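Local coordinates for protein thymidylate synthase (Enterobacteria phage T4, PDB 1TIS) that catalyses the reductive methylation of dUMP to dTMP, with 5,10-methylenetetrahydrofolate as donor of both the carbon unit and the reducing equivalents, and works as a homodimer, at residues Q3-L7 / S32-W36; Q172-V178 / F211-H217. The contacts are given in a common frame with arbitrary orientation. Numbering follows the deposited sequence.

Contact 1. Residues Q3-L7 / S32-W36; sequences QYQDL and SKLRW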
# COMPACT_ATOMS: atom_id res chain seq x y z
N GLN A 3 9.26 18.26 6.58
CA GLN A 3 9.70 17.01 5.99
C GLN A 3 9.72 16.94 4.49
O GLN A 3 10.34 16.03 3.97
CB GLN A 3 8.85 15.84 6.55
CG GLN A 3 7.35 15.68 6.30
CD GLN A 3 6.47 16.83 6.79
OE1 GLN A 3 6.54 17.96 6.27
NE2 GLN A 3 5.66 16.65 7.81
N TYR A 4 9.14 17.86 3.72
CA TYR A 4 9.24 17.71 2.27
C TYR A 4 10.65 18.06 1.79
O TYR A 4 11.24 17.34 0.97
CB TYR A 4 8.20 18.59 1.60
CG TYR A 4 8.14 18.46 0.09
CD1 TYR A 4 8.68 17.38 -0.56
CD2 TYR A 4 7.55 19.46 -0.64
CE1 TYR A 4 8.64 17.29 -1.92
CE2 TYR A 4 7.50 19.38 -2.02
CZ TYR A 4 8.05 18.29 -2.65
OH TYR A 4 8.03 18.16 -4.02
N GLN A 5 11.20 19.17 2.30
CA GLN A 5 12.54 19.67 1.99
C GLN A 5 13.63 18.63 2.18
O GLN A 5 14.53 18.48 1.35
CB GLN A 5 12.82 20.89 2.87
CG GLN A 5 12.27 22.24 2.38
CD GLN A 5 10.79 22.31 1.96
OE1 GLN A 5 9.89 21.68 2.53
NE2 GLN A 5 10.50 23.06 0.90
N ASP A 6 13.47 17.90 3.29
CA ASP A 6 14.33 16.78 3.62
C ASP A 6 14.31 15.74 2.52
O ASP A 6 15.33 15.57 1.84
CB ASP A 6 13.90 16.08 4.90
CG ASP A 6 13.84 16.90 6.19
OD1 ASP A 6 14.71 17.74 6.42
OD2 ASP A 6 12.92 16.67 6.97
N LEU A 7 13.18 15.07 2.24
CA LEU A 7 13.14 13.96 1.30
C LEU A 7 13.91 14.21 0.03
O LEU A 7 14.82 13.43 -0.27
CB LEU A 7 11.70 13.59 0.88
CG LEU A 7 11.49 12.41 -0.12
CD1 LEU A 7 12.19 11.15 0.42
CD2 LEU A 7 9.99 12.14 -0.32
N SER A 32 9.48 5.46 0.28
CA SER A 32 9.46 6.67 1.11
C SER A 32 8.19 6.69 1.96
O SER A 32 7.29 5.88 1.74
CB SER A 32 9.54 7.87 0.17
OG SER A 32 10.39 7.49 -0.90
N LYS A 33 8.01 7.55 2.95
CA LYS A 33 6.80 7.70 3.75
C LYS A 33 6.96 9.07 4.43
O LYS A 33 8.09 9.50 4.70
CB LYS A 33 6.71 6.57 4.76
CG LYS A 33 5.74 6.77 5.91
CD LYS A 33 5.35 5.43 6.55
CE LYS A 33 4.43 4.75 5.54
NZ LYS A 33 4.06 3.40 5.90
N LEU A 34 5.93 9.85 4.64
CA LEU A 34 6.06 11.14 5.33
C LEU A 34 4.84 11.23 6.24
O LEU A 34 3.95 10.39 6.04
CB LEU A 34 6.03 12.28 4.33
CG LEU A 34 6.96 12.32 3.13
CD1 LEU A 34 6.59 13.53 2.32
CD2 LEU A 34 8.43 12.42 3.52
N ARG A 35 4.65 12.13 7.22
CA ARG A 35 3.39 12.21 7.95
C ARG A 35 3.06 13.67 8.15
O ARG A 35 3.97 14.44 8.47
CB ARG A 35 3.47 11.49 9.31
CG ARG A 35 4.73 11.69 10.12
CD ARG A 35 6.00 10.84 9.81
NE ARG A 35 7.14 11.44 10.51
CZ ARG A 35 8.36 11.57 9.96
NH1 ARG A 35 8.67 11.04 8.76
NH2 ARG A 35 9.33 12.21 10.63
N TRP A 36 1.83 14.13 7.96
CA TRP A 36 1.45 15.54 8.07
C TRP A 36 0.38 15.74 9.11
O TRP A 36 -0.56 14.95 9.14
CB TRP A 36 0.82 16.14 6.79
CG TRP A 36 1.74 16.25 5.59
CD1 TRP A 36 2.54 17.33 5.41
CD2 TRP A 36 1.90 15.27 4.67
NE1 TRP A 36 3.24 17.03 4.35
CE2 TRP A 36 2.90 15.81 3.88
CE3 TRP A 36 1.38 14.02 4.38
CZ2 TRP A 36 3.38 15.09 2.79
CZ3 TRP A 36 1.87 13.32 3.31
CH2 TRP A 36 2.87 13.84 2.51
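Gln3 lays its side chain across the strand at Leu34, its CG 4.1 Å from Leu34 CB, and reaches past it to the backbone, where Gln3 NE2 donates a hydrogen bond to Arg35 O at 2.9 Å. The amide oxygen, Gln3 OE1, meanwhile comes within 3.9 Å of Trp36 NE1. One turn further along the helix, Leu7 points the same way: its CD2 packs against Leu34 CD2 at 4.2 Å, and its CD1 lies 4.2 Å from Ser32 CB. The N-terminal helix thus runs antiparallel over strand 33-36, at 167° with the axes 9.7 Å apart, and packs on the Leu34 face of the strand through an i, i+4 pair of residues. Tyr4 turns aside to meet Pro185 of helix 184-202, while Lys33, on the other face, reaches the second subunit. Leucine contacts supply apolar packing between helix and strand, and the single hydrogen bond ties Gln3 to a main-chain carbonyl, that of Arg35, whose own CA-to-CB bond points away from the helix.

Contact 2. Residues Q172-V178 / F211-H217; sequences QWYQRSV and FSGGNTH. With PO4 (phosphate ion), chain B.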
# COMPACT_ATOMS: atom_id res chain seq x y z
N GLN A 172 -3.98 7.30 4.60
CA GLN A 172 -2.64 6.98 4.09
C GLN A 172 -2.70 6.38 2.68
O GLN A 172 -3.31 5.35 2.46
CB GLN A 172 -1.96 6.00 5.06
CG GLN A 172 -0.73 5.40 4.43
CD GLN A 172 0.01 4.53 5.38
OE1 GLN A 172 1.19 4.78 5.56
NE2 GLN A 172 -0.56 3.55 6.06
N TRP A 173 -2.04 6.95 1.71
CA TRP A 173 -2.06 6.44 0.36
C TRP A 173 -0.80 5.70 0.06
O TRP A 173 0.24 5.89 0.74
CB TRP A 173 -2.23 7.55 -0.72
CG TRP A 173 -1.71 8.95 -0.42
CD1 TRP A 173 -1.94 9.65 0.76
CD2 TRP A 173 -0.91 9.64 -1.25
NE1 TRP A 173 -1.26 10.78 0.68
CE2 TRP A 173 -0.64 10.79 -0.51
CE3 TRP A 173 -0.41 9.39 -2.49
CZ2 TRP A 173 0.17 11.78 -0.99
CZ3 TRP A 173 0.41 10.38 -2.98
CH2 TRP A 173 0.69 11.54 -2.24
N TYR A 174 -0.90 4.81 -0.91
CA TYR A 174 0.32 4.20 -1.43
C TYR A 174 0.38 4.65 -2.89
O TYR A 174 -0.64 4.65 -3.59
CB TYR A 174 0.23 2.71 -1.29
CG TYR A 174 1.48 2.00 -1.72
CD1 TYR A 174 1.79 1.88 -3.07
CD2 TYR A 174 2.29 1.48 -0.74
CE1 TYR A 174 2.94 1.21 -3.45
CE2 TYR A 174 3.43 0.81 -1.11
CZ TYR A 174 3.73 0.69 -2.45
OH TYR A 174 4.84 -0.00 -2.80
N GLN A 175 1.52 5.11 -3.37
CA GLN A 175 1.63 5.57 -4.75
C GLN A 175 2.77 4.77 -5.37
O GLN A 175 3.85 4.64 -4.79
CB GLN A 175 1.96 7.04 -4.79
CG GLN A 175 2.13 7.59 -6.18
CD GLN A 175 1.15 8.69 -6.47
OE1 GLN A 175 0.21 8.52 -7.24
NE2 GLN A 175 1.24 9.86 -5.86
N ARG A 176 2.49 4.21 -6.53
CA ARG A 176 3.41 3.38 -7.27
C ARG A 176 4.65 4.11 -7.75
O ARG A 176 5.77 3.61 -7.55
CB ARG A 176 2.69 2.81 -8.46
CG ARG A 176 3.42 1.63 -9.06
CD ARG A 176 2.74 1.27 -10.33
NE ARG A 176 2.76 2.30 -11.35
CZ ARG A 176 1.60 2.68 -11.86
NH1 ARG A 176 0.45 2.15 -11.45
NH2 ARG A 176 1.58 3.61 -12.81
N SER A 177 4.49 5.24 -8.45
CA SER A 177 5.64 6.00 -8.92
C SER A 177 5.25 7.45 -8.67
O SER A 177 4.07 7.80 -8.81
CB SER A 177 5.87 5.75 -10.43
OG SER A 177 7.26 5.72 -10.81
N VAL A 178 6.18 8.29 -8.20
CA VAL A 178 5.85 9.69 -7.99
C VAL A 178 6.87 10.57 -8.64
O VAL A 178 8.05 10.24 -8.67
CB VAL A 178 5.84 10.14 -6.54
CG1 VAL A 178 4.50 10.86 -6.45
CG2 VAL A 178 6.04 9.05 -5.49
N PHE A 211 1.95 9.15 3.76
CA PHE A 211 2.06 8.80 2.35
C PHE A 211 3.11 7.73 2.20
O PHE A 211 4.23 7.99 2.66
CB PHE A 211 2.48 10.05 1.53
CG PHE A 211 3.33 9.80 0.28
CD1 PHE A 211 2.78 9.27 -0.87
CD2 PHE A 211 4.67 10.11 0.31
CE1 PHE A 211 3.57 9.05 -1.98
CE2 PHE A 211 5.46 9.88 -0.79
CZ PHE A 211 4.91 9.35 -1.95
N SER A 212 2.78 6.61 1.51
CA SER A 212 3.77 5.57 1.34
C SER A 212 4.22 5.61 -0.10
O SER A 212 3.42 5.71 -1.04
CB SER A 212 3.14 4.26 1.69
OG SER A 212 2.60 4.28 3.01
N GLY A 213 5.52 5.53 -0.34
CA GLY A 213 6.02 5.68 -1.68
C GLY A 213 6.66 4.42 -2.20
O GLY A 213 7.23 3.60 -1.47
N GLY A 214 6.47 4.32 -3.50
CA GLY A 214 7.12 3.28 -4.24
C GLY A 214 8.30 3.92 -4.95
O GLY A 214 9.29 4.33 -4.33
N ASN A 215 8.26 4.04 -6.26
CA ASN A 215 9.38 4.68 -6.91
C ASN A 215 9.25 6.19 -6.97
O ASN A 215 8.73 6.78 -7.94
CB ASN A 215 9.50 4.13 -8.27
CG ASN A 215 10.87 4.37 -8.84
OD1 ASN A 215 11.65 3.44 -9.03
ND2 ASN A 215 11.22 5.61 -9.15
N THR A 216 9.76 6.80 -5.91
CA THR A 216 9.93 8.25 -5.75
C THR A 216 11.14 8.66 -6.61
O THR A 216 12.30 8.25 -6.45
CB THR A 216 10.16 8.56 -4.25
OG1 THR A 216 8.93 8.26 -3.58
CG2 THR A 216 10.54 9.99 -3.99
N HIS A 217 10.87 9.50 -7.58
CA HIS A 217 11.89 9.84 -8.51
C HIS A 217 11.85 11.32 -8.87
O HIS A 217 10.78 11.96 -8.82
CB HIS A 217 11.66 8.90 -9.69
CG HIS A 217 10.36 8.94 -10.50
ND1 HIS A 217 9.63 9.94 -11.00
CD2 HIS A 217 9.74 7.79 -10.91
CE1 HIS A 217 8.63 9.45 -11.69
NE2 HIS A 217 8.72 8.15 -11.62
P PO4 B . 4.32 4.73 -14.72
O1 PO4 B . 4.72 4.92 -16.26
O2 PO4 B . 5.19 5.66 -13.95
O3 PO4 B . 4.60 3.29 -14.48
O4 PO4 B . 2.90 5.13 -14.77
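Strands 168-179 and 205-219 pair in parallel as the two strands of a beta-alpha-beta unit with crossover helix 184-202; Gln172 NE2 bonds to Gly213 O of the second subunit across the dimer interface. The register starts at Trp173, which faces the helix with Phe211, the CB of which sits over the five-membered indole ring, 4.1 Å from its centroid. Ser212 N donates to Trp173 O (2.8 Å) and Gln175 N to Ser212 O (3.1 Å), with Tyr174 between them covering Ser212 on the opposite face. Gln175 packs its CB on Phe211 CE1 at 3.8 Å, while its side-chain NE2 bonds to Asn187 OD1 and the side chain lies beside Cys156, the probable nucleophile. At Arg176 and Ser177 the chain turns a corner, matched by Gly214 and Asn215, so both strands kink together; an ideal CB on Gly214 would clash with Arg176 O, which accepts from Asn215 N at 2.8 Å. The bend sends Arg176 away from its neighbour strand into the probable dUMP site, where Arg176 NH2 donates to O4 of a phosphate ion at 2.8 Å, an ion also held by Arg137 of the second subunit. Pairing carries on through the corner: Val178 N donates to Asn215 O at 3.0 Å. Val178 CG2 meets Phe211 CZ at 3.7 Å, and His217 N donates to Val178 O at 3.1 Å.

How the contacts relate
Contacts 1 and 2 lie in series along the chain, their centres 12 Å apart, and share one sheet: strand 33-37 is the antiparallel neighbour of strand 205-219. They touch directly, Ser32 O lying 2.8 Å from Gly213 N and Ser32 OG 3.1 Å from Thr216 OG1, both probable hydrogen bonds. Contact 2 holds four of the probable dUMP-binding residues and meets the phosphate through Arg176; contact 1 stands behind them, the Ser32 side chain about 7 Å from that of Val178 and the Leu7 side chain about 8 Å from that of Ile218. The phosphate also bonds to Arg137 of the second subunit, consistent with a shared site, whereas contact 1 meets that subunit through Ser32 and Lys33 at the interface.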